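Local atomic coordinates of CrtC domain-containing protein (Fusarium vanettenii 77-13-4, PDB entry 7A0Q), a protein that probably hydrates kievitone, an isoflavonoid phytoalexin, acting as a kievitone hydratase of the lyase class. Residues Q315-G320 / E340-T345. Residues are numbered along the deposited sequence; the frame is centred on the assembly and turned at random.
With NAG (2-acetamido-2-deoxy-beta-D-glucopyranose), chain C; IMD (imidazole), chain F.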
loop_
_atom_site.group_PDB
_atom_site.type_symbol
_atom_site.label_atom_id
_atom_site.label_comp_id
_atom_site.label_asym_id
_atom_site.label_seq_id
_atom_site.Cartn_x
_atom_site.Cartn_y
_atom_site.Cartn_z
ATOM N N GLN A 315 15.052 2.905 -3.197
ATOM C CA GLN A 315 14.263 2.895 -4.425
ATOM C C GLN A 315 13.715 1.519 -4.771
ATOM O O GLN A 315 12.931 1.405 -5.724
ATOM C CB GLN A 315 15.108 3.404 -5.600
ATOM C CG GLN A 315 15.508 4.861 -5.510
ATOM C CD GLN A 315 16.520 5.236 -6.581
ATOM O OE1 GLN A 315 16.720 4.490 -7.543
ATOM N NE2 GLN A 315 17.160 6.388 -6.419
ATOM N N THR A 316 14.102 0.478 -4.035
ATOM C CA THR A 316 13.776 -0.904 -4.363
ATOM C C THR A 316 12.754 -1.441 -3.372
ATOM O O THR A 316 12.820 -1.130 -2.181
ATOM C CB THR A 316 15.050 -1.767 -4.331
ATOM O OG1 THR A 316 15.971 -1.279 -5.311
ATOM C CG2 THR A 316 14.752 -3.225 -4.618
ATOM N N ALA A 317 11.803 -2.244 -3.853
ATOM C CA ALA A 317 10.874 -2.861 -2.915
ATOM C C ALA A 317 10.255 -4.109 -3.520
ATOM O O ALA A 317 9.968 -4.144 -4.719
ATOM C CB ALA A 317 9.760 -1.889 -2.504
ATOM N N TYR A 318 10.026 -5.117 -2.680
ATOM C CA TYR A 318 9.090 -6.167 -3.043
ATOM C C TYR A 318 7.684 -5.657 -2.742
ATOM O O TYR A 318 7.373 -5.319 -1.595
ATOM C CB TYR A 318 9.378 -7.467 -2.288
ATOM C CG TYR A 318 8.702 -8.646 -2.948
ATOM C CD1 TYR A 318 7.409 -9.022 -2.598
ATOM C CD2 TYR A 318 9.344 -9.357 -3.963
ATOM C CE1 TYR A 318 6.779 -10.091 -3.225
ATOM C CE2 TYR A 318 8.720 -10.432 -4.595
ATOM C CZ TYR A 318 7.439 -10.788 -4.230
ATOM O OH TYR A 318 6.816 -11.844 -4.861
ATOM N N GLU A 319 6.852 -5.545 -3.772
ATOM C CA GLU A 319 5.495 -5.023 -3.612
ATOM C C GLU A 319 4.564 -6.025 -4.277
ATOM O O GLU A 319 4.262 -5.912 -5.464
ATOM C CB GLU A 319 5.363 -3.642 -4.209
ATOM C CG GLU A 319 6.300 -2.631 -3.640
ATOM C CD GLU A 319 5.740 -1.958 -2.414
ATOM O OE1 GLU A 319 4.605 -2.290 -1.999
ATOM O OE2 GLU A 319 6.445 -1.087 -1.872
ATOM N N GLY A 320 4.108 -7.000 -3.498
ATOM C CA GLY A 320 3.517 -8.189 -4.070
ATOM C C GLY A 320 2.081 -8.455 -3.675
ATOM O O GLY A 320 1.710 -8.373 -2.501
ATOM N N GLU A 340 4.585 -5.583 1.374
ATOM C CA GLU A 340 5.700 -4.721 1.018
ATOM C C GLU A 340 6.921 -5.137 1.822
ATOM O O GLU A 340 6.839 -5.286 3.047
ATOM C CB GLU A 340 5.362 -3.255 1.287
ATOM C CG GLU A 340 6.551 -2.336 1.172
ATOM C CD GLU A 340 6.167 -0.900 1.397
ATOM O OE1 GLU A 340 5.766 -0.242 0.415
ATOM O OE2 GLU A 340 6.238 -0.428 2.549
ATOM N N ILE A 341 8.042 -5.348 1.134
ATOM C CA ILE A 341 9.318 -5.635 1.781
ATOM C C ILE A 341 10.301 -4.578 1.324
ATOM O O ILE A 341 10.594 -4.471 0.124
ATOM C CB ILE A 341 9.847 -7.037 1.455
ATOM C CG1 ILE A 341 8.770 -8.094 1.703
ATOM C CG2 ILE A 341 11.067 -7.328 2.308
ATOM C CD1 ILE A 341 9.203 -9.505 1.314
ATOM N N VAL A 342 10.799 -3.787 2.268
ATOM C CA VAL A 342 11.647 -2.643 1.964
ATOM C C VAL A 342 12.890 -2.704 2.835
ATOM O O VAL A 342 12.799 -2.981 4.034
ATOM C CB VAL A 342 10.914 -1.301 2.185
ATOM C CG1 VAL A 342 11.908 -0.127 2.172
ATOM C CG2 VAL A 342 9.832 -1.105 1.127
ATOM N N TYR A 343 14.043 -2.452 2.219
ATOM C CA TYR A 343 15.290 -2.146 2.905
ATOM C C TYR A 343 15.619 -0.683 2.641
ATOM O O TYR A 343 15.742 -0.272 1.478
ATOM C CB TYR A 343 16.420 -3.056 2.407
ATOM C CG TYR A 343 16.267 -4.473 2.889
ATOM C CD1 TYR A 343 15.330 -5.335 2.321
ATOM C CD2 TYR A 343 17.046 -4.952 3.934
ATOM C CE1 TYR A 343 15.171 -6.636 2.788
ATOM C CE2 TYR A 343 16.892 -6.239 4.406
ATOM C CZ TYR A 343 15.974 -7.082 3.830
ATOM O OH TYR A 343 15.847 -8.360 4.317
ATOM N N SER A 344 15.734 0.110 3.704
ATOM C CA SER A 344 16.222 1.470 3.522
ATOM C C SER A 344 17.733 1.496 3.401
ATOM O O SER A 344 18.290 2.491 2.930
ATOM C CB SER A 344 15.764 2.377 4.668
ATOM O OG SER A 344 16.393 2.016 5.888
ATOM N N THR A 345 18.390 0.418 3.823
ATOM C CA THR A 345 19.803 0.189 3.591
ATOM C C THR A 345 20.016 -1.312 3.515
ATOM O O THR A 345 19.317 -2.090 4.173
ATOM C CB THR A 345 20.686 0.788 4.695
ATOM O OG1 THR A 345 22.052 0.429 4.455
ATOM C CG2 THR A 345 20.284 0.256 6.072
HETATM C C1 NAG C . 14.941 -7.158 8.090
HETATM C C2 NAG C . 13.916 -8.272 8.211
HETATM C C3 NAG C . 14.521 -9.467 8.951
HETATM C C4 NAG C . 15.857 -9.892 8.354
HETATM C C5 NAG C . 16.789 -8.706 8.149
HETATM C C6 NAG C . 17.996 -9.062 7.314
HETATM C C7 NAG C . 11.510 -7.789 8.363
HETATM C C8 NAG C . 10.401 -7.351 9.265
HETATM N N2 NAG C . 12.725 -7.821 8.912
HETATM O O3 NAG C . 13.595 -10.547 8.892
HETATM O O4 NAG C . 16.503 -10.762 9.279
HETATM O O5 NAG C . 16.114 -7.655 7.441
HETATM O O6 NAG C . 17.597 -9.560 6.044
HETATM O O7 NAG C . 11.318 -8.075 7.185
HETATM N N1 IMD F . 4.045 0.994 2.739
HETATM C C2 IMD F . 3.163 1.349 3.702
HETATM N N3 IMD F . 2.096 1.933 3.101
HETATM C C4 IMD F . 2.302 1.936 1.773
HETATM C C5 IMD F . 3.529 1.343 1.541
HETATM O O HOH W 1 14.657 -2.130 -0.501
#
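Glu-340 OE2 is gripped by two N-H groups, N1 of an imidazole molecule at 2.6 Å and the indole NE1 of Trp-219, while the other oxygen of this carboxylate, OE1, turns to Glu-319 and lies 2.5 Å from its OE2. The side chains run side by side from neighbouring strands, their carboxylate planes 85° apart. Glu-340 is extended, with CG anti to the backbone N (chi1 170°), whereas Glu-319 bends at chi2 (-87°), bringing its CD over towards Glu-340. The imidazole, probably a component of the crystallisation solution, also bonds Asp-206.

Behind the acids, Tyr-318 and Ile-341 form an antiparallel hydrogen-bonded pair: Tyr-318 N gives to Ile-341 O at 2.9 Å and Ile-341 N to Tyr-318 O at 2.8 Å. Their side chains share the other face, CB against CB at 3.8 Å. The isoleucine adds branched bulk against Tyr-283 and Trp-287, while the tyrosine sends its ring off towards strand 295-308, where its hydroxyl bonds Glu-304 O and Ser-301 OG. Small Ala-317 lets Val-342 settle close, CB to CG2 3.7 Å. Beyond this pair the strands part and a water bridges them, donating to Thr-316 O and accepting from Tyr-343 N. Further on, Tyr-343 OH hydrogen-bonds O6 of the protein's own glycan at 2.7 Å.

These are the open ends of the hairpin 317-328/331-343, the last two strands of the eight-stranded antiparallel barrel of the lipocalin-like domain. Strand 295-308 flanks the first through Leu-308 and Gln-306; strand 218-225 flanks the second through Trp-219 and Trp-221, closing the barrel.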